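Local coordinates for protein putative glutathionylspermidine synthase (Methylobacillus flagellatus, PDB 3N6X) that is of unestablished function but probably catalyses an ATP-dependent ligation with a circularly permuted ATP-grasp fold, at residues E175-M180 with E186-Y191; S300-R303 with T308-N311. All blocks are in the same frame, centred on the assembly; numbering follows the deposited sequence. Where two conformers were deposited one is given.

Interaction 1: residues E175-M180 with E186-Y191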
loop_
_atom_site.group_PDB
_atom_site.type_symbol
_atom_site.label_atom_id
_atom_site.label_comp_id
_atom_site.label_asym_id
_atom_site.label_seq_id
_atom_site.Cartn_x
_atom_site.Cartn_y
_atom_site.Cartn_z
ATOM N N GLU A 175 -11.452 -2.726 -9.634
ATOM C CA GLU A 175 -12.124 -2.059 -10.758
ATOM C C GLU A 175 -11.318 -2.069 -12.033
ATOM O O GLU A 175 -11.900 -2.111 -13.113
ATOM C CB GLU A 175 -12.548 -0.619 -10.388
ATOM C CG GLU A 175 -13.786 -0.571 -9.489
ATOM C CD GLU A 175 -14.987 -1.375 -9.983
ATOM O OE1 GLU A 175 -15.359 -1.236 -11.175
ATOM O OE2 GLU A 175 -15.533 -2.169 -9.183
ATOM N N ASN A 176 -9.983 -2.031 -11.933
ATOM C CA ASN A 176 -9.147 -2.059 -13.128
ATOM C C ASN A 176 -9.247 -3.398 -13.817
ATOM O O ASN A 176 -9.277 -3.443 -15.043
ATOM C CB ASN A 176 -7.690 -1.709 -12.814
ATOM C CG ASN A 176 -7.481 -0.260 -12.481
ATOM O OD1 ASN A 176 -8.366 0.581 -12.667
ATOM N ND2 ASN A 176 -6.324 0.055 -11.914
ATOM N N ARG A 177 -9.382 -4.490 -13.041
ATOM C CA ARG A 177 -9.555 -5.822 -13.628
ATOM C C ARG A 177 -10.907 -5.912 -14.359
ATOM O O ARG A 177 -10.960 -6.372 -15.506
ATOM C CB ARG A 177 -9.442 -6.933 -12.562
ATOM C CG ARG A 177 -9.775 -8.339 -13.116
ATOM C CD ARG A 177 -8.830 -8.762 -14.260
ATOM N NE ARG A 177 -7.422 -8.515 -13.921
ATOM C CZ ARG A 177 -6.691 -9.317 -13.155
ATOM N NH1 ARG A 177 -7.194 -10.461 -12.710
ATOM N NH2 ARG A 177 -5.449 -8.994 -12.848
ATOM N N LYS A 178 -11.990 -5.464 -13.681
ATOM C CA LYS A 178 -13.354 -5.456 -14.201
ATOM C C LYS A 178 -13.430 -4.649 -15.523
ATOM O O LYS A 178 -14.048 -5.104 -16.476
ATOM C CB LYS A 178 -14.304 -4.880 -13.135
ATOM C CG LYS A 178 -15.773 -5.134 -13.404
ATOM C CD LYS A 178 -16.669 -4.446 -12.361
ATOM C CE LYS A 178 -18.048 -4.143 -12.910
ATOM N NZ LYS A 178 -19.126 -4.703 -12.046
HETATM N N MSE A 179 -12.705 -3.510 -15.591
HETATM C CA MSE A 179 -12.611 -2.626 -16.766
HETATM C C MSE A 179 -11.938 -3.335 -17.956
HETATM O O MSE A 179 -12.445 -3.260 -19.081
HETATM C CB MSE A 179 -11.838 -1.338 -16.387
HETATM C CG MSE A 179 -11.550 -0.405 -17.572
HETATM SE SE MSE A 179 -13.190 0.186 -18.467
HETATM C CE MSE A 179 -13.623 1.600 -17.345
HETATM N N MSE A 180 -10.790 -4.021 -17.702
HETATM C CA MSE A 180 -10.030 -4.752 -18.720
HETATM C C MSE A 180 -10.838 -5.913 -19.285
HETATM O O MSE A 180 -10.778 -6.172 -20.489
HETATM C CB MSE A 180 -8.696 -5.274 -18.138
HETATM C CG MSE A 180 -7.671 -4.176 -17.897
HETATM SE SE MSE A 180 -6.913 -3.380 -19.515
HETATM C CE MSE A 180 -6.078 -4.902 -20.262
ATOM N N GLU A 186 -11.330 -11.074 -25.059
ATOM C CA GLU A 186 -10.483 -11.932 -25.899
ATOM C C GLU A 186 -9.013 -12.003 -25.413
ATOM O O GLU A 186 -8.352 -13.025 -25.599
ATOM C CB GLU A 186 -10.580 -11.516 -27.386
ATOM C CG GLU A 186 -9.902 -10.190 -27.731
ATOM C CD GLU A 186 -10.679 -8.909 -27.457
ATOM O OE1 GLU A 186 -11.782 -8.981 -26.866
ATOM O OE2 GLU A 186 -10.177 -7.829 -27.840
ATOM N N LEU A 187 -8.526 -10.928 -24.758
ATOM C CA LEU A 187 -7.163 -10.843 -24.217
ATOM C C LEU A 187 -6.989 -11.804 -23.031
ATOM O O LEU A 187 -5.933 -12.415 -22.875
ATOM C CB LEU A 187 -6.888 -9.396 -23.785
ATOM C CG LEU A 187 -5.460 -8.866 -23.866
ATOM C CD1 LEU A 187 -4.663 -9.532 -24.957
ATOM C CD2 LEU A 187 -5.467 -7.363 -24.034
ATOM N N PHE A 188 -8.044 -11.979 -22.241
ATOM C CA PHE A 188 -8.042 -12.881 -21.095
ATOM C C PHE A 188 -8.110 -14.350 -21.521
ATOM O O PHE A 188 -7.851 -15.246 -20.706
ATOM C CB PHE A 188 -9.164 -12.512 -20.110
ATOM C CG PHE A 188 -8.857 -11.247 -19.343
ATOM C CD1 PHE A 188 -9.112 -9.994 -19.902
ATOM C CD2 PHE A 188 -8.245 -11.301 -18.095
ATOM C CE1 PHE A 188 -8.795 -8.822 -19.206
ATOM C CE2 PHE A 188 -7.932 -10.128 -17.399
ATOM C CZ PHE A 188 -8.219 -8.898 -17.952
ATOM N N ARG A 189 -8.440 -14.597 -22.803
ATOM C CA ARG A 189 -8.462 -15.945 -23.364
ATOM C C ARG A 189 -7.018 -16.340 -23.725
ATOM O O ARG A 189 -6.634 -17.496 -23.554
ATOM C CB ARG A 189 -9.379 -15.993 -24.609
ATOM C CG ARG A 189 -9.641 -17.402 -25.166
ATOM C CD ARG A 189 -10.499 -17.359 -26.434
ATOM N NE ARG A 189 -9.859 -16.575 -27.494
ATOM C CZ ARG A 189 -10.422 -15.533 -28.097
ATOM N NH1 ARG A 189 -11.665 -15.178 -27.803
ATOM N NH2 ARG A 189 -9.753 -14.855 -29.022
ATOM N N ARG A 190 -6.210 -15.351 -24.184
ATOM C CA ARG A 190 -4.806 -15.538 -24.595
ATOM C C ARG A 190 -3.814 -15.638 -23.431
ATOM O O ARG A 190 -2.736 -16.201 -23.612
ATOM C CB ARG A 190 -4.372 -14.433 -25.566
ATOM C CG ARG A 190 -5.264 -14.327 -26.808
ATOM C CD ARG A 190 -4.963 -13.090 -27.625
ATOM N NE ARG A 190 -3.884 -13.337 -28.579
ATOM C CZ ARG A 190 -3.940 -13.020 -29.866
ATOM N NH1 ARG A 190 -5.017 -12.421 -30.363
ATOM N NH2 ARG A 190 -2.920 -13.290 -30.665
ATOM N N TYR A 191 -4.158 -15.070 -22.244
ATOM C CA TYR A 191 -3.293 -15.123 -21.056
ATOM C C TYR A 191 -3.969 -15.858 -19.892
ATOM O O TYR A 191 -5.148 -15.606 -19.603
ATOM C CB TYR A 191 -2.904 -13.718 -20.599
ATOM C CG TYR A 191 -1.770 -13.101 -21.378
ATOM C CD1 TYR A 191 -0.447 -13.287 -20.987
ATOM C CD2 TYR A 191 -2.020 -12.240 -22.444
ATOM C CE1 TYR A 191 0.601 -12.685 -21.674
ATOM C CE2 TYR A 191 -0.978 -11.615 -23.129
ATOM C CZ TYR A 191 0.333 -11.842 -22.740
ATOM O OH TYR A 191 1.364 -11.231 -23.411
#
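Phe-188 reaches from helix 185-190 to helix 170-183 and sets the far end of its ring between Arg-177 and Met-180, residues that follow each other at nearly one helical turn. The CB of Met-180 lies in the ring plane, at the edge, 3.7 Å from Phe-188 CZ. Near that plane too, the carbonyl O of Met-180 stands 3.5 Å from Phe-188 CE1, so the ring turns its C-H edge toward Met-180. Arg-177 adds its aliphatic part, coming in obliquely: its CD is within 3.5 Å of Phe-188 CE2. The guanidinium is tilted 50° from the ring plane, which rules out a parallel stack. Arg-177 leaves the helix with CG opposite the backbone N (chi1 174°), then bends at chi2 and chi3, which brings CD close to both CE2 and CZ. The selenomethionine Met-180, also bent along its chain, meets the ring through CB and not through its selenium.

Further out, the polar end of Arg-177 is fixed by a salt bridge from NE to Asp-468 and by a hydrogen bond from NH1 to the carbonyl O of Ala-194; NH1 also hydrogen-bonds a glycerol, probably from the crystallisation liquor. Trp-470, on the same strand 464-471 as Asp-468, touches Arg-177, Met-180 and Leu-187, and its ring plane meets that of Phe-188 at about 55°. No hydrogen bond crosses between 175-180 and 186-191. Their cohesion is mainly van der Waals packing, with a likely weak electrostatic contribution where the ring edge faces the Met-180 carbonyl, while the arginine's charge is probably offset largely by Asp-468.

Interaction 2: residues S300-R303 with T308-N311. With SO4 (sulfate ion), chain C.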
loop_
_atom_site.group_PDB
_atom_site.type_symbol
_atom_site.label_atom_id
_atom_site.label_comp_id
_atom_site.label_asym_id
_atom_site.label_seq_id
_atom_site.Cartn_x
_atom_site.Cartn_y
_atom_site.Cartn_z
ATOM N N SER A 300 -10.533 0.891 25.736
ATOM C CA SER A 300 -10.646 0.058 26.945
ATOM C C SER A 300 -11.219 -1.350 26.650
ATOM O O SER A 300 -10.736 -2.334 27.216
ATOM C CB SER A 300 -11.490 0.765 28.006
ATOM O OG SER A 300 -11.772 -0.089 29.105
ATOM N N VAL A 301 -12.252 -1.440 25.777
ATOM C CA VAL A 301 -12.866 -2.734 25.387
ATOM C C VAL A 301 -11.827 -3.604 24.640
ATOM O O VAL A 301 -11.733 -4.810 24.874
ATOM C CB VAL A 301 -14.160 -2.523 24.529
ATOM C CG1 VAL A 301 -14.799 -3.852 24.149
ATOM C CG2 VAL A 301 -15.161 -1.645 25.264
ATOM N N TYR A 302 -11.074 -2.981 23.741
ATOM C CA TYR A 302 -10.036 -3.627 22.957
ATOM C C TYR A 302 -8.904 -4.118 23.871
ATOM O O TYR A 302 -8.519 -5.284 23.793
ATOM C CB TYR A 302 -9.508 -2.646 21.892
ATOM C CG TYR A 302 -8.386 -3.191 21.034
ATOM C CD1 TYR A 302 -8.485 -4.451 20.433
ATOM C CD2 TYR A 302 -7.269 -2.411 20.735
ATOM C CE1 TYR A 302 -7.480 -4.935 19.599
ATOM C CE2 TYR A 302 -6.275 -2.871 19.872
ATOM C CZ TYR A 302 -6.380 -4.136 19.312
ATOM O OH TYR A 302 -5.407 -4.587 18.467
ATOM N N ARG A 303 -8.419 -3.240 24.778
ATOM C CA ARG A 303 -7.358 -3.583 25.739
ATOM C C ARG A 303 -7.786 -4.721 26.672
ATOM O O ARG A 303 -6.934 -5.498 27.095
ATOM C CB ARG A 303 -6.958 -2.347 26.572
ATOM C CG ARG A 303 -6.078 -1.326 25.825
ATOM C CD ARG A 303 -5.828 -0.050 26.639
ATOM N NE ARG A 303 -5.719 -0.310 28.083
ATOM C CZ ARG A 303 -4.597 -0.676 28.700
ATOM N NH1 ARG A 303 -3.469 -0.816 28.018
ATOM N NH2 ARG A 303 -4.602 -0.920 30.002
ATOM N N THR A 308 -12.115 -6.844 18.740
ATOM C CA THR A 308 -10.889 -6.827 17.950
ATOM C C THR A 308 -10.923 -5.635 17.008
ATOM O O THR A 308 -11.920 -5.434 16.316
ATOM C CB THR A 308 -10.716 -8.127 17.147
ATOM O OG1 THR A 308 -10.624 -9.220 18.047
ATOM C CG2 THR A 308 -9.457 -8.100 16.260
ATOM N N LEU A 309 -9.827 -4.854 16.975
ATOM C CA LEU A 309 -9.641 -3.756 16.022
ATOM C C LEU A 309 -8.644 -4.197 14.975
ATOM O O LEU A 309 -7.639 -4.831 15.302
ATOM C CB LEU A 309 -9.150 -2.468 16.722
ATOM C CG LEU A 309 -10.114 -1.853 17.776
ATOM C CD1 LEU A 309 -9.528 -0.604 18.381
ATOM C CD2 LEU A 309 -11.477 -1.552 17.178
ATOM N N ALA A 310 -8.953 -3.940 13.718
ATOM C CA ALA A 310 -8.095 -4.329 12.608
ATOM C C ALA A 310 -8.034 -3.190 11.597
ATOM O O ALA A 310 -9.069 -2.788 11.100
ATOM C CB ALA A 310 -8.635 -5.593 11.950
ATOM N N ASN A 311 -6.848 -2.603 11.349
ATOM C CA ASN A 311 -5.574 -2.987 11.980
ATOM C C ASN A 311 -5.535 -2.564 13.455
ATOM O O ASN A 311 -6.311 -1.699 13.886
ATOM C CB ASN A 311 -4.397 -2.375 11.220
ATOM C CG ASN A 311 -4.162 -2.979 9.851
ATOM O OD1 ASN A 311 -4.783 -3.968 9.451
ATOM N ND2 ASN A 311 -3.214 -2.435 9.127
HETATM S S SO4 C . -8.500 0.175 30.927
HETATM O O1 SO4 C . -8.377 0.167 29.464
HETATM O O2 SO4 C . -7.897 -1.046 31.487
HETATM O O3 SO4 C . -7.807 1.357 31.468
HETATM O O4 SO4 C . -9.933 0.223 31.303
HETATM O O HOH W 1 -6.241 -6.590 16.890
#
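A single water ties the phenol of Tyr-302 to the backbone of the residue that packs on its ring: the water lies 2.7 Å from Tyr-302 OH and donates to Leu-309 O at 2.8 Å. No direct hydrogen bond links the segments. The ring's main partner is the Leu-309 side chain, whose CB stands 4.0 Å from the ring centroid and 7° off the normal, a CH-pi contact over the face. Leu-309 CD1 extends this cover toward the root of the ring, 3.7 Å from Tyr-302 CD2. With chi1 at 178° the Tyr-302 ring swings away from its own backbone N and across to the strand.

Facing another way, Ser-300 and Arg-303, one turn apart on helix 298-303, hold a sulfate, probably from the crystallisation liquor. Ser-300 OG donates to sulfate O4 at 2.9 Å. Arg-303 NE gives O1 a nearly straight bond (3.0 Å, 169°), with O1 at the guanidinium edge and in its plane. The same guanidinium also makes a sulfate salt bridge through NH2 and a hydrogen bond from NH1 to the carbonyl O of Glu-130.

This helix and strand 308-310 belong to a beta-alpha-beta unit begun by strand 268-275, with which Thr-308 and Ala-310 form backbone hydrogen bonds. Tyr-302 therefore combines an apolar, face-on seat on the strand with a hydrated polar end, whereas the sulfate suggests that this helix face can accept an anion.

Interaction 1 closes before interaction 2 opens, so the two contacts are in series along the chain. Their centres lie 39 Å apart and their nearest atoms about 20 Å apart, so neither touches the other. Both fall in the circularly permuted ATP-grasp region, yet they are associated with different beta-sheets: 175-180 and 186-191 pack beside strand 464-471 of the nine-stranded mixed beta-sheet, whereas 308-310 is itself a strand of the six-stranded one, paired parallel with 268-275. Each is a short-range connection, helix to helix or helix to strand, and each centre lies over 20 Å from the chain centre, consistent with independent local packing in two separate parts of the fold.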